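Local coordinates for L-isoleucine-4-hydroxylase (Bacillus thuringiensis, PDB 6LNH), which hydroxylates free L-isoleucine to (4S)-4-hydroxy-L-isoleucine, using ferrous iron, ascorbate, 2-oxoglutarate and molecular oxygen, and also oxidises several related aliphatic and sulfur-containing amino acids, at residues N45-Y56 against N113-I122; F128-I139 against E174-M182. All coordinates share one frame; numbering follows the deposited sequence.

Interaction 1: residues N45-Y56 against N113-I122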
loop_
_atom_site.group_PDB
_atom_site.type_symbol
_atom_site.label_atom_id
_atom_site.label_comp_id
_atom_site.label_asym_id
_atom_site.label_seq_id
_atom_site.Cartn_x
_atom_site.Cartn_y
_atom_site.Cartn_z
ATOM N N ASN C 45 11.910 -20.764 -12.249
ATOM C CA ASN C 45 12.458 -19.407 -11.980
ATOM C C ASN C 45 11.953 -18.907 -10.620
ATOM O O ASN C 45 12.736 -18.259 -9.908
ATOM C CB ASN C 45 12.134 -18.433 -13.115
ATOM C CG ASN C 45 12.923 -18.716 -14.375
ATOM O OD1 ASN C 45 12.549 -18.281 -15.461
ATOM N ND2 ASN C 45 14.020 -19.442 -14.243
ATOM N N HIS C 46 10.698 -19.212 -10.271
ATOM C CA HIS C 46 10.117 -18.821 -8.959
ATOM C C HIS C 46 10.940 -19.439 -7.824
ATOM O O HIS C 46 11.150 -18.754 -6.809
ATOM C CB HIS C 46 8.642 -19.232 -8.885
ATOM C CG HIS C 46 7.787 -18.536 -9.888
ATOM N ND1 HIS C 46 7.282 -17.274 -9.673
ATOM C CD2 HIS C 46 7.360 -18.913 -11.110
ATOM C CE1 HIS C 46 6.575 -16.904 -10.719
ATOM N NE2 HIS C 46 6.606 -17.892 -11.612
ATOM N N SER C 47 11.363 -20.695 -7.988
ATOM C CA SER C 47 12.192 -21.387 -6.971
ATOM C C SER C 47 13.591 -20.766 -6.933
ATOM O O SER C 47 14.134 -20.624 -5.830
ATOM C CB SER C 47 12.263 -22.861 -7.255
ATOM O OG SER C 47 11.666 -23.604 -6.207
ATOM N N LEU C 48 14.147 -20.416 -8.099
ATOM C CA LEU C 48 15.473 -19.840 -8.149
ATOM C C LEU C 48 15.464 -18.443 -7.547
ATOM O O LEU C 48 16.406 -18.054 -6.848
ATOM C CB LEU C 48 15.980 -19.852 -9.588
ATOM C CG LEU C 48 16.245 -21.284 -10.070
ATOM C CD1 LEU C 48 16.501 -21.303 -11.562
ATOM C CD2 LEU C 48 17.404 -21.933 -9.317
ATOM N N LEU C 49 14.377 -17.698 -7.761
ATOM C CA LEU C 49 14.226 -16.387 -7.138
ATOM C C LEU C 49 14.258 -16.476 -5.613
ATOM O O LEU C 49 14.928 -15.674 -4.954
ATOM C CB LEU C 49 12.923 -15.749 -7.614
ATOM C CG LEU C 49 12.576 -14.360 -7.087
ATOM C CD1 LEU C 49 13.654 -13.361 -7.478
ATOM C CD2 LEU C 49 11.221 -13.927 -7.618
ATOM N N THR C 50 13.549 -17.452 -5.035
ATOM C CA THR C 50 13.527 -17.587 -3.579
ATOM C C THR C 50 14.924 -17.832 -3.020
ATOM O O THR C 50 15.291 -17.268 -1.983
ATOM C CB THR C 50 12.571 -18.706 -3.160
ATOM O OG1 THR C 50 11.233 -18.354 -3.534
ATOM C CG2 THR C 50 12.617 -18.920 -1.652
ATOM N N GLN C 51 15.722 -18.667 -3.695
ATOM C CA GLN C 51 17.081 -18.919 -3.225
ATOM C C GLN C 51 17.939 -17.666 -3.329
ATOM O O GLN C 51 18.722 -17.364 -2.421
ATOM C CB GLN C 51 17.737 -20.040 -4.031
ATOM C CG GLN C 51 16.949 -21.319 -4.175
ATOM C CD GLN C 51 17.689 -22.332 -5.033
ATOM O OE1 GLN C 51 18.817 -22.086 -5.468
ATOM N NE2 GLN C 51 17.059 -23.473 -5.280
ATOM N N ALA C 52 17.818 -16.937 -4.442
ATOM C CA ALA C 52 18.552 -15.686 -4.595
ATOM C C ALA C 52 18.123 -14.666 -3.550
ATOM O O ALA C 52 18.960 -13.947 -2.993
ATOM C CB ALA C 52 18.356 -15.133 -6.006
ATOM N N GLN C 53 16.821 -14.594 -3.265
ATOM C CA GLN C 53 16.334 -13.620 -2.294
ATOM C C GLN C 53 16.851 -13.937 -0.901
ATOM O O GLN C 53 17.179 -13.029 -0.130
ATOM C CB GLN C 53 14.806 -13.596 -2.290
ATOM C CG GLN C 53 14.166 -12.878 -3.463
ATOM C CD GLN C 53 12.660 -13.044 -3.471
ATOM O OE1 GLN C 53 12.130 -13.977 -2.870
ATOM N NE2 GLN C 53 11.963 -12.136 -4.144
ATOM N N LEU C 54 16.942 -15.225 -0.566
ATOM C CA LEU C 54 17.372 -15.618 0.767
ATOM C C LEU C 54 18.853 -15.352 0.991
ATOM O O LEU C 54 19.286 -15.255 2.145
ATOM C CB LEU C 54 17.065 -17.097 1.002
ATOM C CG LEU C 54 15.607 -17.440 1.313
ATOM C CD1 LEU C 54 15.400 -18.950 1.401
ATOM C CD2 LEU C 54 15.163 -16.758 2.591
ATOM N N ASP C 55 19.639 -15.242 -0.084
ATOM C CA ASP C 55 21.060 -14.956 0.061
ATOM C C ASP C 55 21.325 -13.558 0.605
ATOM O O ASP C 55 22.401 -13.322 1.165
ATOM C CB ASP C 55 21.780 -15.130 -1.274
ATOM C CG ASP C 55 23.289 -15.133 -1.119
ATOM O OD1 ASP C 55 23.793 -15.888 -0.263
ATOM O OD2 ASP C 55 23.969 -14.378 -1.844
ATOM N N TYR C 56 20.378 -12.631 0.459
ATOM C CA TYR C 56 20.593 -11.281 0.963
ATOM C C TYR C 56 20.610 -11.222 2.484
ATOM O O TYR C 56 21.034 -10.205 3.043
ATOM C CB TYR C 56 19.529 -10.327 0.414
ATOM C CG TYR C 56 19.785 -9.904 -1.015
ATOM C CD1 TYR C 56 19.617 -10.797 -2.067
ATOM C CD2 TYR C 56 20.229 -8.622 -1.309
ATOM C CE1 TYR C 56 19.861 -10.416 -3.375
ATOM C CE2 TYR C 56 20.477 -8.231 -2.612
ATOM C CZ TYR C 56 20.291 -9.131 -3.641
ATOM O OH TYR C 56 20.542 -8.747 -4.937
ATOM N N ASN C 113 28.618 -14.740 -2.970
ATOM C CA ASN C 113 28.701 -16.183 -2.786
ATOM C C ASN C 113 28.580 -16.913 -4.119
ATOM O O ASN C 113 27.809 -16.517 -4.998
ATOM C CB ASN C 113 27.616 -16.654 -1.816
ATOM C CG ASN C 113 27.861 -16.173 -0.398
ATOM O OD1 ASN C 113 29.002 -15.915 -0.014
ATOM N ND2 ASN C 113 26.796 -16.054 0.388
ATOM N N ASP C 114 29.358 -17.991 -4.261
ATOM C CA ASP C 114 29.328 -18.789 -5.484
ATOM C C ASP C 114 27.934 -19.334 -5.777
ATOM O O ASP C 114 27.521 -19.400 -6.941
ATOM C CB ASP C 114 30.337 -19.931 -5.381
ATOM C CG ASP C 114 31.760 -19.472 -5.611
ATOM O OD1 ASP C 114 31.983 -18.647 -6.525
ATOM O OD2 ASP C 114 32.654 -19.930 -4.871
ATOM N N SER C 115 27.192 -19.731 -4.740
ATOM C CA SER C 115 25.857 -20.286 -4.956
ATOM C C SER C 115 24.907 -19.266 -5.572
ATOM O O SER C 115 23.997 -19.639 -6.319
ATOM C CB SER C 115 25.290 -20.810 -3.638
ATOM O OG SER C 115 25.413 -19.837 -2.616
ATOM N N PHE C 116 25.103 -17.980 -5.277
ATOM C CA PHE C 116 24.300 -16.931 -5.892
ATOM C C PHE C 116 24.726 -16.692 -7.336
ATOM O O PHE C 116 23.877 -16.480 -8.208
ATOM C CB PHE C 116 24.397 -15.646 -5.054
ATOM C CG PHE C 116 23.629 -14.464 -5.616
ATOM C CD1 PHE C 116 24.062 -13.777 -6.746
ATOM C CD2 PHE C 116 22.469 -14.037 -4.993
ATOM C CE1 PHE C 116 23.347 -12.698 -7.241
ATOM C CE2 PHE C 116 21.750 -12.957 -5.482
ATOM C CZ PHE C 116 22.191 -12.286 -6.608
ATOM N N LEU C 117 26.032 -16.737 -7.615
ATOM C CA LEU C 117 26.501 -16.430 -8.964
ATOM C C LEU C 117 26.166 -17.539 -9.955
ATOM O O LEU C 117 25.925 -17.258 -11.135
ATOM C CB LEU C 117 28.015 -16.202 -8.952
ATOM C CG LEU C 117 28.603 -14.939 -8.325
ATOM C CD1 LEU C 117 30.115 -15.077 -8.232
ATOM C CD2 LEU C 117 28.228 -13.711 -9.135
ATOM N N CYS C 118 26.143 -18.792 -9.511
ATOM C CA CYS C 118 25.769 -19.898 -10.383
ATOM C C CYS C 118 24.272 -20.188 -10.390
ATOM O O CYS C 118 23.834 -21.061 -11.148
ATOM C CB CYS C 118 26.562 -21.159 -10.021
ATOM S SG CYS C 118 26.209 -21.858 -8.403
ATOM N N ASN C 119 23.485 -19.509 -9.558
ATOM C CA ASN C 119 22.037 -19.640 -9.617
ATOM C C ASN C 119 21.582 -19.368 -11.049
ATOM O O ASN C 119 21.780 -18.252 -11.552
ATOM C CB ASN C 119 21.373 -18.671 -8.637
ATOM C CG ASN C 119 19.845 -18.734 -8.663
ATOM O OD1 ASN C 119 19.218 -18.834 -9.718
ATOM N ND2 ASN C 119 19.243 -18.663 -7.483
ATOM N N PRO C 120 20.988 -20.351 -11.734
ATOM C CA PRO C 120 20.638 -20.167 -13.152
ATOM C C PRO C 120 19.834 -18.914 -13.447
ATOM O O PRO C 120 19.936 -18.378 -14.558
ATOM C CB PRO C 120 19.840 -21.439 -13.468
ATOM C CG PRO C 120 20.427 -22.459 -12.548
ATOM C CD PRO C 120 20.651 -21.706 -11.262
ATOM N N LEU C 121 19.033 -18.428 -12.497
ATOM C CA LEU C 121 18.287 -17.197 -12.736
ATOM C C LEU C 121 19.219 -15.990 -12.770
ATOM O O LEU C 121 19.079 -15.116 -13.632
ATOM C CB LEU C 121 17.207 -17.022 -11.668
ATOM C CG LEU C 121 16.447 -15.697 -11.651
ATOM C CD1 LEU C 121 15.594 -15.543 -12.900
ATOM C CD2 LEU C 121 15.592 -15.603 -10.402
ATOM N N ILE C 122 20.176 -15.930 -11.839
ATOM C CA ILE C 122 21.167 -14.855 -11.841
ATOM C C ILE C 122 22.009 -14.888 -13.110
ATOM O O ILE C 122 22.283 -13.845 -13.717
ATOM C CB ILE C 122 22.043 -14.935 -10.577
ATOM C CG1 ILE C 122 21.182 -14.750 -9.326
ATOM C CG2 ILE C 122 23.154 -13.894 -10.629
ATOM C CD1 ILE C 122 20.238 -13.560 -9.401
HETATM O O HOH W 1 26.677 -13.124 -1.395
#
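Asn119 ND2 donates to the carbonyl oxygen of Leu48 (3.0 Å, N-H...O angle 155°), approaching 33° out of that carbonyl's plane; Leu48 O also accepts the helical bond from Ala52 N. The other end of the same amide works inward: Asn119, the N-cap of helix 120-134, accepts the N-H of Leu121 on OD1 at 2.8 Å. One asparagine thus caps its own helix and binds the flank of helix 44-54. At the far end, Asn113 ND2 reaches the syn lone pair of Asp55 OD1 (3.1 Å), while a water bridges Asp55 OD2 and Asn113 N. Asp55 OD2 also accepts from Gln151 on strand 145-156, so the carboxylate ties segment 45-56 to the main sheet of this cupin-type fold. Between the two polar points, Ala52 faces Phe116, whose CE2 lies 3.8 Å from Tyr56 CE1. CG of Phe116 stands opposite its backbone N (chi1 178°), which carries the ring in between Asp55 and Ile122; Ile122 CG1 covers one face. Farther along, Leu48 CB meets Leu121 CB at 3.7 Å, Leu48 CD2 touches Pro120 CD, and Leu121 CD2 packs against Leu49 CB.

Interaction 2: residues F128-I139 against E174-M182; sequences FDTEFAFKTNII and EPVVFLHLM
Pro175, just before strand 176-184, lies against the loop that follows helix 120-134: its CB is 3.9 Å from Ile138 CG2, the two side chains lying side by side and pointing opposite ways, and its CG meets Ile139 CD1. Val176, the first residue of the strand, presents one methyl, CG2, to both isoleucines, at 4.1 Å from Ile138 CG2 and from Ile139 CG1.

Two residues on, Phe178 packs against helix 120-134. Its ring takes the side chain of Asp129 over one face, with Asp129 CB 3.7 Å from the ring centroid in a CH-pi contact and the carboxylate stacked nearly parallel to the ring. At its outer end the ring turns an edge to the face of Phe132 in an offset edge-to-face pair, planes at 88° and Phe178 CZ 3.7 Å from Phe132 CD1. Phe132 continues the layer outward onto Val23 of helix 19-29. With CG anti to its carbonyl carbon (chi1 -64°), Asp129 is directed past the Phe178 ring to His180.

His180 NE2 donates to Asp129 OD2 over 2.6 Å, on the syn side of the carboxylate, and imidazole and carboxylate are almost coplanar. His180 ND1 is bonded to Thr214 OG1, which fixes the rotation of the imidazole at both nitrogens. The buried carboxylate may favour a positively charged imidazole.

Segment 128-134 of the helix runs roughly antiparallel to strand segment 176-182, their axes 9.9 Å apart at closest and at 148°. Phe178 and His180 meet the helix, and Val176, on the same side of the strand, the loop after it. A helix packed along the outer side of the major sheet in this way is characteristic of the double-stranded beta-helix of iron- and 2-oxoglutarate-dependent dioxygenases.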
loop_
_atom_site.group_PDB
_atom_site.type_symbol
_atom_site.label_atom_id
_atom_site.label_comp_id
_atom_site.label_asym_id
_atom_site.label_seq_id
_atom_site.Cartn_x
_atom_site.Cartn_y
_atom_site.Cartn_z
ATOM N N PHE C 128 21.329 -11.756 -20.106
ATOM C CA PHE C 128 20.423 -10.808 -20.748
ATOM C C PHE C 128 21.011 -9.402 -20.729
ATOM O O PHE C 128 20.992 -8.694 -21.744
ATOM C CB PHE C 128 19.051 -10.814 -20.075
ATOM C CG PHE C 128 18.160 -9.708 -20.559
ATOM C CD1 PHE C 128 17.408 -9.868 -21.710
ATOM C CD2 PHE C 128 18.100 -8.493 -19.890
ATOM C CE1 PHE C 128 16.603 -8.850 -22.180
ATOM C CE2 PHE C 128 17.298 -7.467 -20.354
ATOM C CZ PHE C 128 16.548 -7.646 -21.502
ATOM N N ASP C 129 21.523 -8.976 -19.571
ATOM C CA ASP C 129 22.079 -7.630 -19.459
ATOM C C ASP C 129 23.263 -7.458 -20.397
ATOM O O ASP C 129 23.407 -6.416 -21.048
ATOM C CB ASP C 129 22.507 -7.351 -18.017
ATOM C CG ASP C 129 21.344 -7.360 -17.046
ATOM O OD1 ASP C 129 20.183 -7.414 -17.503
ATOM O OD2 ASP C 129 21.595 -7.308 -15.824
ATOM N N THR C 130 24.117 -8.479 -20.484
ATOM C CA THR C 130 25.280 -8.411 -21.362
ATOM C C THR C 130 24.861 -8.300 -22.820
ATOM O O THR C 130 25.428 -7.505 -23.579
ATOM C CB THR C 130 26.171 -9.632 -21.141
ATOM O OG1 THR C 130 26.544 -9.706 -19.760
ATOM C CG2 THR C 130 27.427 -9.526 -21.976
ATOM N N GLU C 131 23.866 -9.090 -23.231
ATOM C CA GLU C 131 23.418 -9.054 -24.618
ATOM C C GLU C 131 22.770 -7.717 -24.953
ATOM O O GLU C 131 22.890 -7.225 -26.081
ATOM C CB GLU C 131 22.441 -10.203 -24.869
ATOM C CG GLU C 131 21.731 -10.171 -26.216
ATOM C CD GLU C 131 20.808 -11.364 -26.406
ATOM O OE1 GLU C 131 21.180 -12.479 -25.978
ATOM O OE2 GLU C 131 19.710 -11.191 -26.980
ATOM N N PHE C 132 22.099 -7.101 -23.974
ATOM C CA PHE C 132 21.539 -5.769 -24.174
ATOM C C PHE C 132 22.641 -4.720 -24.245
ATOM O O PHE C 132 22.614 -3.842 -25.114
ATOM C CB PHE C 132 20.547 -5.460 -23.044
ATOM C CG PHE C 132 19.840 -4.119 -23.165
ATOM C CD1 PHE C 132 20.534 -2.914 -23.109
ATOM C CD2 PHE C 132 18.466 -4.073 -23.310
ATOM C CE1 PHE C 132 19.877 -1.708 -23.219
ATOM C CE2 PHE C 132 17.800 -2.865 -23.413
ATOM C CZ PHE C 132 18.508 -1.680 -23.367
ATOM N N ALA C 133 23.622 -4.801 -23.347
ATOM C CA ALA C 133 24.689 -3.807 -23.333
ATOM C C ALA C 133 25.476 -3.825 -24.636
ATOM O O ALA C 133 25.789 -2.769 -25.199
ATOM C CB ALA C 133 25.614 -4.045 -22.138
ATOM N N PHE C 134 25.805 -5.020 -25.130
ATOM C CA PHE C 134 26.557 -5.158 -26.373
ATOM C C PHE C 134 25.806 -4.667 -27.602
ATOM O O PHE C 134 26.444 -4.308 -28.594
ATOM C CB PHE C 134 26.972 -6.613 -26.560
ATOM C CG PHE C 134 28.088 -7.021 -25.663
ATOM C CD1 PHE C 134 28.841 -6.056 -25.020
ATOM C CD2 PHE C 134 28.388 -8.353 -25.454
ATOM C CE1 PHE C 134 29.870 -6.408 -24.190
ATOM C CE2 PHE C 134 29.428 -8.711 -24.621
ATOM C CZ PHE C 134 30.168 -7.734 -23.984
ATOM N N LYS C 135 24.480 -4.661 -27.587
ATOM C CA LYS C 135 23.746 -4.175 -28.748
ATOM C C LYS C 135 23.483 -2.676 -28.699
ATOM O O LYS C 135 22.793 -2.155 -29.582
ATOM C CB LYS C 135 22.445 -4.966 -28.925
ATOM C CG LYS C 135 22.739 -6.452 -29.145
ATOM C CD LYS C 135 21.535 -7.363 -28.987
ATOM C CE LYS C 135 21.526 -8.440 -30.071
ATOM N NZ LYS C 135 21.561 -7.865 -31.446
ATOM N N THR C 136 24.024 -1.974 -27.708
ATOM C CA THR C 136 23.993 -0.523 -27.731
ATOM C C THR C 136 25.240 0.002 -28.440
ATOM O O THR C 136 26.281 -0.658 -28.482
ATOM C CB THR C 136 23.914 0.038 -26.308
ATOM O OG1 THR C 136 25.149 -0.199 -25.625
ATOM C CG2 THR C 136 22.791 -0.628 -25.527
ATOM N N ASN C 137 25.127 1.212 -28.993
ATOM C CA ASN C 137 26.290 1.942 -29.490
ATOM C C ASN C 137 27.094 2.598 -28.372
ATOM O O ASN C 137 28.158 3.166 -28.645
ATOM C CB ASN C 137 25.880 2.968 -30.561
ATOM C CG ASN C 137 24.908 4.026 -30.054
ATOM O OD1 ASN C 137 24.708 4.196 -28.853
ATOM N ND2 ASN C 137 24.294 4.748 -30.989
ATOM N N ILE C 138 26.601 2.542 -27.132
ATOM C CA ILE C 138 27.299 3.150 -26.003
ATOM C C ILE C 138 28.569 2.377 -25.664
ATOM O O ILE C 138 29.610 2.973 -25.360
ATOM C CB ILE C 138 26.372 3.265 -24.774
ATOM C CG1 ILE C 138 25.177 4.188 -25.037
ATOM C CG2 ILE C 138 27.133 3.801 -23.582
ATOM C CD1 ILE C 138 24.029 3.550 -25.731
ATOM N N ILE C 139 28.516 1.050 -25.713
ATOM C CA ILE C 139 29.637 0.223 -25.284
ATOM C C ILE C 139 30.536 -0.016 -26.486
ATOM O O ILE C 139 30.108 -0.577 -27.501
ATOM C CB ILE C 139 29.151 -1.104 -24.679
ATOM C CG1 ILE C 139 28.556 -0.867 -23.289
ATOM C CG2 ILE C 139 30.288 -2.120 -24.612
ATOM C CD1 ILE C 139 29.577 -0.509 -22.232
ATOM N N GLU C 174 29.796 3.911 -14.419
ATOM C CA GLU C 174 29.715 2.989 -15.548
ATOM C C GLU C 174 28.712 3.486 -16.588
ATOM O O GLU C 174 27.617 3.932 -16.232
ATOM C CB GLU C 174 29.319 1.597 -15.073
ATOM C CG GLU C 174 30.290 1.002 -14.061
ATOM C CD GLU C 174 29.971 1.421 -12.635
ATOM O OE1 GLU C 174 28.980 2.153 -12.440
ATOM O OE2 GLU C 174 30.711 1.021 -11.711
ATOM N N PRO C 175 29.074 3.417 -17.872
ATOM C CA PRO C 175 28.176 3.939 -18.917
ATOM C C PRO C 175 26.840 3.216 -19.020
ATOM O O PRO C 175 25.865 3.821 -19.484
ATOM C CB PRO C 175 29.002 3.784 -20.204
ATOM C CG PRO C 175 30.118 2.837 -19.858
ATOM C CD PRO C 175 30.391 3.035 -18.404
ATOM N N VAL C 176 26.754 1.950 -18.619
ATOM C CA VAL C 176 25.496 1.208 -18.633
ATOM C C VAL C 176 25.361 0.459 -17.315
ATOM O O VAL C 176 26.257 -0.304 -16.937
ATOM C CB VAL C 176 25.407 0.225 -19.818
ATOM C CG1 VAL C 176 24.061 -0.492 -19.810
ATOM C CG2 VAL C 176 25.614 0.943 -21.143
ATOM N N VAL C 177 24.241 0.673 -16.625
ATOM C CA VAL C 177 23.975 0.060 -15.329
ATOM C C VAL C 177 22.576 -0.541 -15.349
ATOM O O VAL C 177 21.618 0.124 -15.760
ATOM C CB VAL C 177 24.113 1.079 -14.180
ATOM C CG1 VAL C 177 23.536 0.519 -12.885
ATOM C CG2 VAL C 177 25.568 1.474 -13.992
ATOM N N PHE C 178 22.459 -1.791 -14.904
ATOM C CA PHE C 178 21.175 -2.466 -14.756
ATOM C C PHE C 178 20.821 -2.540 -13.273
ATOM O O PHE C 178 21.603 -3.063 -12.473
ATOM C CB PHE C 178 21.216 -3.872 -15.358
ATOM C CG PHE C 178 21.202 -3.897 -16.861
ATOM C CD1 PHE C 178 22.333 -3.567 -17.589
ATOM C CD2 PHE C 178 20.058 -4.271 -17.544
ATOM C CE1 PHE C 178 22.316 -3.597 -18.975
ATOM C CE2 PHE C 178 20.034 -4.301 -18.927
ATOM C CZ PHE C 178 21.165 -3.962 -19.642
ATOM N N LEU C 179 19.647 -2.022 -12.915
ATOM C CA LEU C 179 19.113 -2.100 -11.558
ATOM C C LEU C 179 17.989 -3.132 -11.544
ATOM O O LEU C 179 16.939 -2.920 -12.161
ATOM C CB LEU C 179 18.619 -0.727 -11.101
ATOM C CG LEU C 179 17.963 -0.600 -9.726
ATOM C CD1 LEU C 179 18.903 -1.089 -8.663
ATOM C CD2 LEU C 179 17.567 0.841 -9.450
ATOM N N HIS C 180 18.203 -4.243 -10.843
ATOM C CA HIS C 180 17.200 -5.292 -10.691
ATOM C C HIS C 180 16.740 -5.330 -9.240
ATOM O O HIS C 180 17.545 -5.584 -8.338
ATOM C CB HIS C 180 17.750 -6.656 -11.112
ATOM C CG HIS C 180 18.401 -6.658 -12.460
ATOM N ND1 HIS C 180 17.681 -6.721 -13.633
ATOM C CD2 HIS C 180 19.704 -6.611 -12.820
ATOM C CE1 HIS C 180 18.514 -6.708 -14.659
ATOM N NE2 HIS C 180 19.747 -6.643 -14.193
ATOM N N LEU C 181 15.452 -5.082 -9.017
ATOM C CA LEU C 181 14.874 -5.284 -7.696
ATOM C C LEU C 181 14.795 -6.774 -7.383
ATOM O O LEU C 181 14.264 -7.558 -8.173
ATOM C CB LEU C 181 13.487 -4.649 -7.621
ATOM C CG LEU C 181 12.749 -4.764 -6.287
ATOM C CD1 LEU C 181 13.533 -4.091 -5.170
ATOM C CD2 LEU C 181 11.357 -4.168 -6.404
ATOM N N MET C 182 15.321 -7.163 -6.223
ATOM C CA MET C 182 15.247 -8.548 -5.775
ATOM C C MET C 182 14.190 -8.779 -4.704
ATOM O O MET C 182 13.527 -9.822 -4.713
ATOM C CB MET C 182 16.612 -9.000 -5.251
ATOM C CG MET C 182 17.706 -8.967 -6.304
ATOM S SD MET C 182 17.368 -10.060 -7.701
ATOM C CE MET C 182 17.510 -11.655 -6.906
#

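Overall arrangement
Both contacts use helix 120-134, interaction 1 at its start and interaction 2 at its end and in the loop beyond. Their centres lie 20 Å apart, yet they meet at Met182: Gln53 NE2 is probably hydrogen-bonded to Met182 O, and Met182 CE packs on Ala52 CB. Interaction 1 joins helix to helix and is also largely buried, but lies farther from the chain's centre; amides and a carboxylate carry it, with a water and the exposed Asn113 at one end, and another subunit touches helix 44-54. Interaction 2 lays helix on strand, with aromatic and aliphatic groups around a single buried histidine-carboxylate bond. It is also nearer the metal: the side chain of Phe178 lies about 12 Å from the bound iron.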